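Aminopeptidase YwaD (Bacillus subtilis, PDB 6HC6) removes N-terminal amino acids from peptides as a secreted aminopeptidase that binds two zinc ions per subunit. Local coordinates at residues Arg39-Lys44 and Ala274-Ser279; Glu349-Ala354 and Thr423-Glu428; Glu356-Asp361 and Gly419-Ala424. All blocks are in the same frame, centred on the assembly; numbering follows the deposited sequence.

Overall arrangement
The three contacts lie on one side of the chain's centre, away from the zinc sites. Contact 1 comes first along the chain: it joins the N-terminal segment 39-44 to helix 260-277 and closes before contacts 2 and 3 open. Those two both pair helix 346-358, or the turn that follows it, with helix 412-430, and their centres are about 7 Å apart. The centre of contact 1 is about 14 Å from that of contact 2 and about 13 Å from that of contact 3. Helix 412-430 connects all three, because Leu41 and Phe43 of contact 1 also rest on it. Together they join the first modelled residues and three helices of the peptidase domain on one side of the molecule.

Contact 1: residues Arg39-Lys44 and Ala274-Ser279; sequences RELPFK and ARVLKS. With ACT (acetate ion), chain G; ACT (acetate ion), chain F.
Leu41 begins the contact by laying its backbone and CB against Val276, with CB 3.8 Å from Val276 CG1. Its outer branches turn to helix 412-430 and touch Tyr427. Pro42 follows as the centre of an inverse gamma turn, which Phe43 N closes on Leu41 O at 2.8 Å. The turn brings Pro42 CD to the helix, 4.0 Å from Val276 CG1, and the Pro42 carbonyl O near both Val276 CG2 and the guanidinium of Arg275. Val276 can meet the turn with both methyls because CG1 is anti to its backbone N (chi1 174°). Phe43 adds its backbone N, 3.7 Å from Val276 CG2, while its ring packs on Thr423. Lys44 is the N-cap residue of helix 45-59, and its backbone N bonds Glu272. Lys44 CG lies 4.1 Å from Arg275 NH2, neither over the face nor at the edge of the guanidinium. Their side chains cross obliquely.

The Arg275 chain bends at chi3 (66°). Its NH2 comes 2.9 Å from Pro42 O, at the edge of the guanidinium, and forms a salt bridge with Glu272. NH1 bonds an acetate O in the guanidinium plane. An alanine here would probably leave Glu272 without its charged mate and the carbonyl of Pro42 without the nitrogen that faces it. Lys44 NZ bonds a second acetate and lies 5.1 Å from Arg275 NH2. The chemistry is therefore an apolar patch round Val276 beside two cationic side chains, Arg275 and Lys44, whose like charges are probably offset in part by Glu272 and, in the crystal, by the acetates.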
loop_
_atom_site.group_PDB
_atom_site.type_symbol
_atom_site.label_atom_id
_atom_site.label_comp_id
_atom_site.label_asym_id
_atom_site.label_seq_id
_atom_site.Cartn_x
_atom_site.Cartn_y
_atom_site.Cartn_z
ATOM N N ARG A 39 -6.508 32.256 -0.589
ATOM C CA ARG A 39 -5.740 33.044 0.368
ATOM C C ARG A 39 -4.517 32.257 0.857
ATOM O O ARG A 39 -3.950 31.469 0.096
ATOM C CB ARG A 39 -6.641 33.473 1.526
ATOM C CG ARG A 39 -7.965 34.069 1.040
ATOM C CD ARG A 39 -8.403 35.267 1.864
ATOM N NE ARG A 39 -8.527 34.915 3.273
ATOM C CZ ARG A 39 -7.783 35.421 4.251
ATOM N NH1 ARG A 39 -6.855 36.337 3.997
ATOM N NH2 ARG A 39 -7.983 35.009 5.491
ATOM N N GLU A 40 -4.099 32.466 2.106
ATOM C CA GLU A 40 -2.866 31.864 2.603
ATOM C C GLU A 40 -3.141 30.501 3.229
ATOM O O GLU A 40 -4.004 30.365 4.102
ATOM C CB GLU A 40 -2.174 32.774 3.615
ATOM C CG GLU A 40 -0.710 32.442 3.826
ATOM C CD GLU A 40 -0.298 32.566 5.274
ATOM O OE1 GLU A 40 -0.965 31.946 6.130
ATOM O OE2 GLU A 40 0.683 33.289 5.557
ATOM N N LEU A 41 -2.387 29.499 2.785
ATOM C CA LEU A 41 -2.554 28.113 3.217
ATOM C C LEU A 41 -1.225 27.650 3.797
ATOM O O LEU A 41 -0.369 27.126 3.068
ATOM C CB LEU A 41 -3.004 27.232 2.057
ATOM C CG LEU A 41 -4.193 27.770 1.265
ATOM C CD1 LEU A 41 -4.348 27.053 -0.072
ATOM C CD2 LEU A 41 -5.440 27.642 2.115
ATOM N N PRO A 42 -1.009 27.831 5.109
ATOM C CA PRO A 42 0.314 27.592 5.739
ATOM C C PRO A 42 0.602 26.120 6.013
ATOM O O PRO A 42 0.710 25.669 7.158
ATOM C CB PRO A 42 0.218 28.421 7.025
ATOM C CG PRO A 42 -1.236 28.409 7.370
ATOM C CD PRO A 42 -1.979 28.426 6.050
ATOM N N PHE A 43 0.722 25.334 4.945
ATOM C CA PHE A 43 1.183 23.958 5.086
ATOM C C PHE A 43 2.625 23.961 5.588
ATOM O O PHE A 43 3.480 24.649 5.029
ATOM C CB PHE A 43 1.081 23.214 3.747
ATOM C CG PHE A 43 1.436 21.752 3.838
ATOM C CD1 PHE A 43 2.769 21.339 3.842
ATOM C CD2 PHE A 43 0.444 20.784 3.926
ATOM C CE1 PHE A 43 3.099 19.995 3.942
ATOM C CE2 PHE A 43 0.764 19.442 4.018
ATOM C CZ PHE A 43 2.088 19.040 4.030
ATOM N N LYS A 44 2.897 23.206 6.651
ATOM C CA LYS A 44 4.236 23.175 7.239
ATOM C C LYS A 44 4.755 21.743 7.241
ATOM O O LYS A 44 4.264 20.891 7.997
ATOM C CB LYS A 44 4.232 23.769 8.641
ATOM C CG LYS A 44 3.882 25.252 8.637
ATOM C CD LYS A 44 3.911 25.837 10.018
ATOM C CE LYS A 44 3.268 27.218 10.035
ATOM N NZ LYS A 44 3.428 27.848 11.368
ATOM N N ALA A 274 -5.359 18.690 6.628
ATOM C CA ALA A 274 -6.544 18.845 7.471
ATOM C C ALA A 274 -6.365 19.980 8.474
ATOM O O ALA A 274 -7.308 20.731 8.749
ATOM C CB ALA A 274 -6.843 17.534 8.190
ATOM N N ARG A 275 -5.164 20.117 9.039
ATOM C CA ARG A 275 -4.904 21.244 9.929
ATOM C C ARG A 275 -5.035 22.568 9.194
ATOM O O ARG A 275 -5.623 23.525 9.718
ATOM C CB ARG A 275 -3.513 21.130 10.560
ATOM C CG ARG A 275 -3.290 22.189 11.648
ATOM C CD ARG A 275 -1.831 22.333 12.048
ATOM N NE ARG A 275 -0.998 22.865 10.964
ATOM C CZ ARG A 275 -0.854 24.156 10.680
ATOM N NH1 ARG A 275 -1.491 25.086 11.395
ATOM N NH2 ARG A 275 -0.070 24.521 9.670
ATOM N N VAL A 276 -4.491 22.651 7.979
ATOM C CA VAL A 276 -4.573 23.899 7.225
ATOM C C VAL A 276 -6.018 24.219 6.862
ATOM O O VAL A 276 -6.462 25.367 6.971
ATOM C CB VAL A 276 -3.694 23.829 5.963
ATOM C CG1 VAL A 276 -3.920 25.089 5.120
ATOM C CG2 VAL A 276 -2.241 23.717 6.360
ATOM N N LEU A 277 -6.756 23.217 6.382
ATOM C CA LEU A 277 -8.111 23.424 5.890
ATOM C C LEU A 277 -9.132 23.559 7.007
ATOM O O LEU A 277 -10.280 23.930 6.731
ATOM C CB LEU A 277 -8.501 22.271 4.967
ATOM C CG LEU A 277 -7.608 22.188 3.734
ATOM C CD1 LEU A 277 -8.000 21.003 2.890
ATOM C CD2 LEU A 277 -7.742 23.479 2.951
ATOM N N LYS A 278 -8.737 23.276 8.249
ATOM C CA LYS A 278 -9.642 23.392 9.386
ATOM C C LYS A 278 -10.325 24.755 9.415
ATOM O O LYS A 278 -11.541 24.845 9.617
ATOM C CB LYS A 278 -8.862 23.146 10.678
ATOM C CG LYS A 278 -9.611 23.426 11.960
ATOM C CD LYS A 278 -8.647 23.460 13.150
ATOM C CE LYS A 278 -7.481 24.412 12.907
ATOM N NZ LYS A 278 -6.839 24.865 14.175
ATOM N N SER A 279 -9.565 25.824 9.175
ATOM C CA SER A 279 -10.070 27.188 9.253
ATOM C C SER A 279 -10.432 27.763 7.885
ATOM O O SER A 279 -10.352 28.983 7.687
ATOM C CB SER A 279 -9.044 28.082 9.948
ATOM O OG SER A 279 -7.854 28.172 9.185
HETATM C C ACT G . -2.595 25.653 14.560
HETATM O O ACT G . -3.096 25.597 13.406
HETATM O OXT ACT G . -1.845 26.545 15.053
HETATM C CH3 ACT G . -2.941 24.472 15.511
HETATM C C ACT F . 4.071 26.287 14.693
HETATM O O ACT F . 4.621 26.981 13.791
HETATM O OXT ACT F . 4.121 25.037 14.862
HETATM C CH3 ACT F . 3.223 27.099 15.739
#

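Contact 2: residues Glu349-Ala354 and Thr423-Glu428; sequences ESSRTA and TAAVYE
Glu428 reaches from helix 412-430 toward Ser350 and Thr353 of helix 346-358. Its CB is 4.3 Å from Ser350 OG. CG then passes the methyl of Thr353, 4.0 Å from Thr353 CG2. The chain bends at chi2 (-56°), which places CD beside the same methyl. The Thr353 and Glu428 side chains cross at about a right angle. At the tip, OE1 is still about as near to that methyl and has a long, weak ion pair with Lys431. OE2 lies near CD of Lys357. The acid thus lies over a methyl group, and no hydrogen bond joins the two segments.

The segments are two helices of the M28 peptidase domain, an alpha/beta fold with helices packed on a central mixed sheet. Their axes approach to 7.9 Å, with 118° between their directions. Such close approach is possible because small residues meet at the crossing. Ala354 CB sits on the backbone of the other helix, 3.4 Å from Ala425 N, and also meets Ala424 CB at 3.6 Å. Ala425 CB sits beside Ser351, 3.8 Å from Ser351 OG. That hydroxyl is turned back to its own helix, where it bonds the carbonyl of Val347. Ser350 meets the partner helix with carbon: its CB is 3.5 Å from Ala425 O. Ala425 and Val426 also touch Phe320 of the sheet strand 316-322, and Val426 packs on Met273 and Leu277 of helix 260-277 as well.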
loop_
_atom_site.group_PDB
_atom_site.type_symbol
_atom_site.label_atom_id
_atom_site.label_comp_id
_atom_site.label_asym_id
_atom_site.label_seq_id
_atom_site.Cartn_x
_atom_site.Cartn_y
_atom_site.Cartn_z
ATOM N N GLU A 349 -7.709 18.354 -13.078
ATOM C CA GLU A 349 -8.066 19.742 -13.362
ATOM C C GLU A 349 -7.676 20.651 -12.207
ATOM O O GLU A 349 -7.028 21.688 -12.407
ATOM C CB GLU A 349 -9.563 19.857 -13.653
ATOM C CG GLU A 349 -10.000 19.182 -14.938
ATOM C CD GLU A 349 -11.493 19.334 -15.196
ATOM O OE1 GLU A 349 -12.071 20.351 -14.758
ATOM O OE2 GLU A 349 -12.089 18.440 -15.835
ATOM N N SER A 350 -8.042 20.263 -10.982
ATOM C CA SER A 350 -7.731 21.100 -9.828
ATOM C C SER A 350 -6.231 21.166 -9.581
ATOM O O SER A 350 -5.712 22.207 -9.166
ATOM C CB SER A 350 -8.454 20.577 -8.594
ATOM O OG SER A 350 -9.832 20.897 -8.673
ATOM N N SER A 351 -5.522 20.056 -9.821
ATOM C CA SER A 351 -4.077 20.039 -9.629
ATOM C C SER A 351 -3.370 20.878 -10.682
ATOM O O SER A 351 -2.443 21.630 -10.357
ATOM C CB SER A 351 -3.561 18.603 -9.656
ATOM O OG SER A 351 -4.195 17.827 -8.658
ATOM N N ARG A 352 -3.787 20.752 -11.947
ATOM C CA ARG A 352 -3.237 21.611 -12.991
ATOM C C ARG A 352 -3.400 23.075 -12.618
ATOM O O ARG A 352 -2.453 23.863 -12.707
ATOM C CB ARG A 352 -3.908 21.318 -14.340
ATOM C CG ARG A 352 -3.969 22.523 -15.275
ATOM C CD ARG A 352 -4.897 22.340 -16.537
ATOM N NE ARG A 352 -6.344 22.329 -16.349
ATOM C CZ ARG A 352 -7.193 21.437 -16.895
ATOM N NH1 ARG A 352 -6.701 20.426 -17.616
ATOM N NH2 ARG A 352 -8.499 21.569 -16.690
ATOM N N THR A 353 -4.612 23.458 -12.215
ATOM C CA THR A 353 -4.872 24.837 -11.831
ATOM C C THR A 353 -4.001 25.258 -10.655
ATOM O O THR A 353 -3.425 26.355 -10.658
ATOM C CB THR A 353 -6.350 24.990 -11.490
ATOM O OG1 THR A 353 -7.130 24.791 -12.675
ATOM C CG2 THR A 353 -6.619 26.360 -10.911
ATOM N N ALA A 354 -3.899 24.401 -9.633
ATOM C CA ALA A 354 -3.099 24.734 -8.458
ATOM C C ALA A 354 -1.631 24.906 -8.826
ATOM O O ALA A 354 -0.966 25.834 -8.346
ATOM C CB ALA A 354 -3.254 23.650 -7.391
ATOM N N THR A 423 -2.490 20.739 -1.292
ATOM C CA THR A 423 -3.335 21.628 -0.489
ATOM C C THR A 423 -3.996 22.683 -1.365
ATOM O O THR A 423 -5.186 22.984 -1.204
ATOM C CB THR A 423 -2.521 22.288 0.628
ATOM O OG1 THR A 423 -2.093 21.284 1.557
ATOM C CG2 THR A 423 -3.366 23.311 1.378
ATOM N N ALA A 424 -3.244 23.245 -2.312
ATOM C CA ALA A 424 -3.826 24.226 -3.214
ATOM C C ALA A 424 -4.842 23.581 -4.143
ATOM O O ALA A 424 -5.832 24.217 -4.517
ATOM C CB ALA A 424 -2.732 24.925 -4.021
ATOM N N ALA A 425 -4.592 22.338 -4.554
ATOM C CA ALA A 425 -5.527 21.635 -5.427
ATOM C C ALA A 425 -6.841 21.356 -4.706
ATOM O O ALA A 425 -7.924 21.569 -5.259
ATOM C CB ALA A 425 -4.907 20.326 -5.920
ATOM N N VAL A 426 -6.760 20.854 -3.475
ATOM C CA VAL A 426 -7.973 20.625 -2.699
ATOM C C VAL A 426 -8.671 21.948 -2.419
ATOM O O VAL A 426 -9.903 22.046 -2.505
ATOM C CB VAL A 426 -7.638 19.859 -1.407
ATOM C CG1 VAL A 426 -8.878 19.750 -0.501
ATOM C CG2 VAL A 426 -7.111 18.477 -1.747
ATOM N N TYR A 427 -7.900 22.996 -2.103
ATOM C CA TYR A 427 -8.506 24.305 -1.890
ATOM C C TYR A 427 -9.286 24.744 -3.116
ATOM O O TYR A 427 -10.409 25.245 -2.996
ATOM C CB TYR A 427 -7.441 25.344 -1.530
ATOM C CG TYR A 427 -7.999 26.736 -1.300
ATOM C CD1 TYR A 427 -8.723 27.031 -0.151
ATOM C CD2 TYR A 427 -7.786 27.755 -2.216
ATOM C CE1 TYR A 427 -9.231 28.303 0.074
ATOM C CE2 TYR A 427 -8.295 29.038 -1.999
ATOM C CZ TYR A 427 -9.014 29.302 -0.850
ATOM O OH TYR A 427 -9.518 30.566 -0.620
ATOM N N GLU A 428 -8.724 24.535 -4.312
ATOM C CA GLU A 428 -9.467 24.871 -5.525
ATOM C C GLU A 428 -10.796 24.135 -5.567
ATOM O O GLU A 428 -11.818 24.701 -5.977
ATOM C CB GLU A 428 -8.639 24.544 -6.767
ATOM C CG GLU A 428 -7.563 25.562 -7.072
ATOM C CD GLU A 428 -8.117 26.971 -7.219
ATOM O OE1 GLU A 428 -9.157 27.137 -7.891
ATOM O OE2 GLU A 428 -7.512 27.913 -6.661
#

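Contact 3: residues Glu356-Asp361 and Gly419-Ala424; sequences EKIGFD and GDLVTA
Ile358 and Leu421 cross at about a right angle and are the two residues most covered in this contact. Ile358 CG1 takes the crowded position between the backbone N and the carbonyl carbon (chi1 70°). Beyond it the chain is extended, so CD1 reaches the backbone of helix 412-430. There it touches Leu421 CA at 3.7 Å and Leu421 CD2 at 3.9 Å. The other branch goes to a second site one helical turn further on: Ile358 CG2 rests on Ala424 CB at 4.1 Å. Ile358 thus straddles the helix surface between Leu421 and Ala424.

Phe360 also crosses Leu421 at about a right angle. Its CD2 is 4.2 Å from Leu421 CG, and the leucine branch point comes obliquely to the ring. Between the two hydrophobic residues, Gly359 has a positive phi (64°) and leads the chain out of helix 346-358. This helix makes the beta-alpha-beta crossover from strand 334-339 to its parallel neighbour 363-367, the outermost strand at that side of the central sheet. Ile358 and Phe360 pack the C-terminal part of this helix and the residues after it against helix 412-430. Gln417 of that helix touches both.

Leu421 CG is anti to its backbone N (chi1 -178°), which carries the branch point out to Phe360 CD2. The leucine side chain also touches Ala354 and Ala355 of helix 346-358. Asp420, one residue before it, bonds Gln416 through OD2.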
loop_
_atom_site.group_PDB
_atom_site.type_symbol
_atom_site.label_atom_id
_atom_site.label_comp_id
_atom_site.label_asym_id
_atom_site.label_seq_id
_atom_site.Cartn_x
_atom_site.Cartn_y
_atom_site.Cartn_z
ATOM N N GLU A 356 -0.399 25.936 -11.558
ATOM C CA GLU A 356 -0.262 27.257 -12.172
ATOM C C GLU A 356 -0.277 28.370 -11.129
ATOM O O GLU A 356 0.497 29.329 -11.226
ATOM C CB GLU A 356 -1.367 27.476 -13.205
ATOM C CG GLU A 356 -1.248 26.577 -14.430
ATOM C CD GLU A 356 -2.553 26.435 -15.205
ATOM O OE1 GLU A 356 -2.542 25.773 -16.268
ATOM O OE2 GLU A 356 -3.583 26.989 -14.763
ATOM N N LYS A 357 -1.156 28.277 -10.128
ATOM C CA LYS A 357 -1.251 29.357 -9.149
ATOM C C LYS A 357 0.012 29.454 -8.295
ATOM O O LYS A 357 0.468 30.560 -7.979
ATOM C CB LYS A 357 -2.491 29.177 -8.267
ATOM C CG LYS A 357 -2.723 30.332 -7.292
ATOM C CD LYS A 357 -4.169 30.398 -6.803
ATOM C CE LYS A 357 -4.568 31.825 -6.417
ATOM N NZ LYS A 357 -4.979 32.673 -7.578
ATOM N N ILE A 358 0.603 28.314 -7.922
ATOM C CA ILE A 358 1.792 28.318 -7.071
ATOM C C ILE A 358 3.087 28.254 -7.866
ATOM O O ILE A 358 4.167 28.276 -7.264
ATOM C CB ILE A 358 1.754 27.173 -6.037
ATOM C CG1 ILE A 358 1.938 25.814 -6.722
ATOM C CG2 ILE A 358 0.459 27.231 -5.243
ATOM C CD1 ILE A 358 1.935 24.641 -5.765
ATOM N N GLY A 359 3.016 28.186 -9.193
ATOM C CA GLY A 359 4.214 28.080 -10.007
ATOM C C GLY A 359 4.994 26.800 -9.764
ATOM O O GLY A 359 6.091 26.840 -9.197
ATOM N N PHE A 360 4.431 25.662 -10.187
ATOM C CA PHE A 360 5.063 24.347 -10.080
ATOM C C PHE A 360 4.986 23.689 -11.457
ATOM O O PHE A 360 3.890 23.455 -11.972
ATOM C CB PHE A 360 4.368 23.511 -8.999
ATOM C CG PHE A 360 4.871 22.094 -8.897
ATOM C CD1 PHE A 360 6.159 21.833 -8.457
ATOM C CD2 PHE A 360 4.047 21.024 -9.225
ATOM C CE1 PHE A 360 6.629 20.524 -8.357
ATOM C CE2 PHE A 360 4.501 19.715 -9.121
ATOM C CZ PHE A 360 5.793 19.466 -8.685
ATOM N N ASP A 361 6.139 23.430 -12.084
ATOM C CA ASP A 361 6.160 22.972 -13.475
ATOM C C ASP A 361 6.467 21.486 -13.624
ATOM O O ASP A 361 6.540 20.997 -14.759
ATOM C CB ASP A 361 7.178 23.779 -14.291
ATOM C CG ASP A 361 6.631 25.106 -14.776
ATOM O OD1 ASP A 361 5.393 25.251 -14.913
ATOM O OD2 ASP A 361 7.458 26.011 -15.033
ATOM N N GLY A 419 2.952 18.894 -0.331
ATOM C CA GLY A 419 1.906 19.437 0.525
ATOM C C GLY A 419 1.314 20.728 -0.010
ATOM O O GLY A 419 0.090 20.909 -0.021
ATOM N N ASP A 420 2.171 21.647 -0.460
ATOM C CA ASP A 420 1.670 22.907 -1.005
ATOM C C ASP A 420 0.850 22.675 -2.269
ATOM O O ASP A 420 -0.186 23.322 -2.474
ATOM C CB ASP A 420 2.823 23.870 -1.283
ATOM C CG ASP A 420 3.372 24.500 -0.016
ATOM O OD1 ASP A 420 2.589 24.682 0.943
ATOM O OD2 ASP A 420 4.582 24.819 0.019
ATOM N N LEU A 421 1.275 21.733 -3.115
ATOM C CA LEU A 421 0.549 21.497 -4.362
ATOM C C LEU A 421 -0.823 20.884 -4.094
ATOM O O LEU A 421 -1.838 21.371 -4.604
ATOM C CB LEU A 421 1.371 20.600 -5.297
ATOM C CG LEU A 421 0.824 20.264 -6.691
ATOM C CD1 LEU A 421 -0.244 19.142 -6.676
ATOM C CD2 LEU A 421 0.281 21.511 -7.380
ATOM N N VAL A 422 -0.876 19.796 -3.325
ATOM C CA VAL A 422 -2.159 19.129 -3.117
ATOM C C VAL A 422 -3.066 19.971 -2.226
ATOM O O VAL A 422 -4.299 19.948 -2.380
ATOM C CB VAL A 422 -1.950 17.715 -2.542
ATOM C CG1 VAL A 422 -3.271 16.968 -2.500
ATOM C CG2 VAL A 422 -0.918 16.939 -3.373
ATOM N N THR A 423 -2.490 20.739 -1.292
ATOM C CA THR A 423 -3.335 21.628 -0.489
ATOM C C THR A 423 -3.996 22.683 -1.365
ATOM O O THR A 423 -5.186 22.984 -1.204
ATOM C CB THR A 423 -2.521 22.288 0.628
ATOM O OG1 THR A 423 -2.093 21.284 1.557
ATOM C CG2 THR A 423 -3.366 23.311 1.378
ATOM N N ALA A 424 -3.244 23.245 -2.312
ATOM C CA ALA A 424 -3.826 24.226 -3.214
ATOM C C ALA A 424 -4.842 23.581 -4.143
ATOM O O ALA A 424 -5.832 24.217 -4.517
ATOM C CB ALA A 424 -2.732 24.925 -4.021
#